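Local coordinates for iron binding protein FbpA (Mannheimia haemolytica, PDB 1SI0) that binds ferric iron in the periplasm and probably delivers it for uptake across the inner membrane, as a bacterial solute-binding protein, at residues A[12-17]-A[197-202]. Sequence-based numbering, arbitrary orientation.
Sequences PYLIEP and SYYYGK. With FE (Fe (III) ion), chain B.
Leu14 reaches from the loop before helix 16-26 into the angle formed by Tyr198, Tyr199 and Lys202. From CB, which points at helix 198-205, its CG lies over the centre of the neighbouring Tyr13 ring, 3.6 Å above the plane. There the side chain forks. CD1 faces two of the iron-binding tyrosines, 3.9 Å from CE2 of Tyr199 and 4.0 Å from CE2 of Tyr198, oblique to both rings. The other branch turns to the aliphatic part of Lys202, where Leu14 CD2 stops 3.9 Å from Lys202 CD.

Tyr13 flanks Leu14. Its chi1 of 79° puts CG between the backbone N and the carbonyl carbon, and the ring runs out from there to end with OH at the edge of the Tyr199 ring, 3.4 Å from Tyr199 CE2. Lys202 slides past in the opposite sense, bringing CE to the edge of the Tyr13 ring. Bends at chi2 and chi3 curl the lysine, and NZ meets a water that bridges to Tyr13 O; Lys202 NZ also hydrogen-bonds Leu265 O.

Tyr198 and Tyr199 both bind the ferric ion through OH, each at 2.0 Å, and CE2 of Tyr198 lies over one face of the Tyr199 ring, toward its rim. Tyr142 is a further iron ligand, and Asn196 hydrogen-bonds Tyr198 OH.

The contact thus backs the iron site of a periplasmic binding protein fold: helix 198-205 follows strand 192-196, residues 12-15 belong to the connection from strand 3-8 to helix 16-26, and Arg179 of helix 178-187 touches both Tyr13 and Tyr199.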
loop_
_atom_site.group_PDB
_atom_site.type_symbol
_atom_site.label_atom_id
_atom_site.label_comp_id
_atom_site.label_asym_id
_atom_site.label_seq_id
_atom_site.Cartn_x
_atom_site.Cartn_y
_atom_site.Cartn_z
ATOM N N PRO A 12 -10.838 6.385 -4.319
ATOM C CA PRO A 12 -11.068 7.460 -5.287
ATOM C C PRO A 12 -10.198 8.699 -5.066
ATOM O O PRO A 12 -9.606 9.200 -6.001
ATOM C CB PRO A 12 -12.551 7.775 -5.095
ATOM C CG PRO A 12 -13.133 6.490 -4.679
ATOM C CD PRO A 12 -12.101 5.833 -3.798
ATOM N N TYR A 13 -10.084 9.177 -3.830
ATOM C CA TYR A 13 -9.340 10.417 -3.595
ATOM C C TYR A 13 -7.837 10.313 -3.879
ATOM O O TYR A 13 -7.159 11.325 -4.057
ATOM C CB TYR A 13 -9.603 10.971 -2.192
ATOM C CG TYR A 13 -8.860 10.322 -1.042
ATOM C CD1 TYR A 13 -9.220 9.065 -0.562
ATOM C CD2 TYR A 13 -7.841 10.998 -0.400
ATOM C CE1 TYR A 13 -8.554 8.494 0.517
ATOM C CE2 TYR A 13 -7.180 10.437 0.678
ATOM C CZ TYR A 13 -7.542 9.192 1.126
ATOM O OH TYR A 13 -6.873 8.654 2.202
ATOM N N LEU A 14 -7.333 9.081 -3.939
ATOM C CA LEU A 14 -5.926 8.812 -4.214
ATOM C C LEU A 14 -5.625 8.361 -5.638
ATOM O O LEU A 14 -4.486 8.038 -5.961
ATOM C CB LEU A 14 -5.419 7.759 -3.231
ATOM C CG LEU A 14 -5.404 8.253 -1.785
ATOM C CD1 LEU A 14 -5.264 7.094 -0.828
ATOM C CD2 LEU A 14 -4.276 9.264 -1.569
ATOM N N ILE A 15 -6.633 8.312 -6.496
ATOM C CA ILE A 15 -6.391 7.930 -7.884
ATOM C C ILE A 15 -7.135 8.784 -8.901
ATOM O O ILE A 15 -6.649 8.965 -10.004
ATOM C CB ILE A 15 -6.676 6.418 -8.089
ATOM C CG1 ILE A 15 -6.090 5.922 -9.416
ATOM C CG2 ILE A 15 -8.171 6.111 -8.007
ATOM C CD1 ILE A 15 -4.599 6.069 -9.530
ATOM N N GLU A 16 -8.289 9.323 -8.534
ATOM C CA GLU A 16 -9.063 10.140 -9.462
ATOM C C GLU A 16 -8.290 11.337 -10.032
ATOM O O GLU A 16 -8.429 11.625 -11.209
ATOM C CB GLU A 16 -10.394 10.577 -8.841
ATOM C CG GLU A 16 -11.445 9.478 -8.861
ATOM C CD GLU A 16 -12.768 9.881 -8.226
ATOM O OE1 GLU A 16 -12.859 10.977 -7.631
ATOM O OE2 GLU A 16 -13.724 9.088 -8.320
ATOM N N PRO A 17 -7.471 12.036 -9.246
ATOM C CA PRO A 17 -6.668 13.121 -9.826
ATOM C C PRO A 17 -5.792 12.675 -11.005
ATOM O O PRO A 17 -5.727 13.373 -12.022
ATOM C CB PRO A 17 -5.813 13.595 -8.648
ATOM C CG PRO A 17 -6.628 13.262 -7.463
ATOM C CD PRO A 17 -7.273 11.938 -7.789
ATOM N N SER A 197 2.663 5.500 5.061
ATOM C CA SER A 197 3.333 6.788 5.152
ATOM C C SER A 197 2.556 7.912 4.484
ATOM O O SER A 197 2.441 8.995 5.040
ATOM C CB SER A 197 4.715 6.688 4.506
ATOM O OG SER A 197 4.633 6.133 3.195
ATOM N N TYR A 198 2.053 7.670 3.282
ATOM C CA TYR A 198 1.433 8.747 2.499
ATOM C C TYR A 198 0.207 9.321 3.205
ATOM O O TYR A 198 -0.102 10.497 3.021
ATOM C CB TYR A 198 1.095 8.298 1.063
ATOM C CG TYR A 198 0.271 7.052 1.023
ATOM C CD1 TYR A 198 0.869 5.800 1.055
ATOM C CD2 TYR A 198 -1.109 7.117 0.988
ATOM C CE1 TYR A 198 0.123 4.662 1.043
ATOM C CE2 TYR A 198 -1.872 5.976 0.985
ATOM C CZ TYR A 198 -1.245 4.741 1.031
ATOM O OH TYR A 198 -1.956 3.581 1.067
ATOM N N TYR A 199 -0.470 8.527 4.027
ATOM C CA TYR A 199 -1.621 9.043 4.764
ATOM C C TYR A 199 -1.242 10.193 5.685
ATOM O O TYR A 199 -2.074 11.056 5.942
ATOM C CB TYR A 199 -2.322 7.951 5.568
ATOM C CG TYR A 199 -2.978 6.923 4.691
ATOM C CD1 TYR A 199 -2.617 5.588 4.774
ATOM C CD2 TYR A 199 -3.949 7.282 3.767
ATOM C CE1 TYR A 199 -3.208 4.641 3.962
ATOM C CE2 TYR A 199 -4.541 6.340 2.950
ATOM C CZ TYR A 199 -4.168 5.019 3.050
ATOM O OH TYR A 199 -4.749 4.087 2.226
ATOM N N TYR A 200 -0.019 10.200 6.207
ATOM C CA TYR A 200 0.417 11.302 7.057
ATOM C C TYR A 200 0.385 12.603 6.272
ATOM O O TYR A 200 -0.100 13.612 6.774
ATOM C CB TYR A 200 1.813 11.034 7.599
ATOM C CG TYR A 200 2.214 11.896 8.766
ATOM C CD1 TYR A 200 3.232 12.823 8.640
ATOM C CD2 TYR A 200 1.595 11.763 10.004
ATOM C CE1 TYR A 200 3.621 13.608 9.704
ATOM C CE2 TYR A 200 1.987 12.542 11.085
ATOM C CZ TYR A 200 2.996 13.460 10.920
ATOM O OH TYR A 200 3.407 14.240 11.972
ATOM N N GLY A 201 0.886 12.581 5.042
ATOM C CA GLY A 201 0.837 13.753 4.186
ATOM C C GLY A 201 -0.583 14.140 3.816
ATOM O O GLY A 201 -0.922 15.318 3.794
ATOM N N LYS A 202 -1.422 13.155 3.530
ATOM C CA LYS A 202 -2.818 13.422 3.212
ATOM C C LYS A 202 -3.502 14.104 4.382
ATOM O O LYS A 202 -4.271 15.044 4.195
ATOM C CB LYS A 202 -3.552 12.135 2.841
ATOM C CG LYS A 202 -3.091 11.503 1.528
ATOM C CD LYS A 202 -3.155 12.448 0.331
ATOM C CE LYS A 202 -4.572 12.893 0.033
ATOM N NZ LYS A 202 -4.645 13.938 -1.017
HETATM FE FE FE B . -3.855 3.286 0.656
HETATM O O HOH W 1 -4.745 12.673 -3.565
#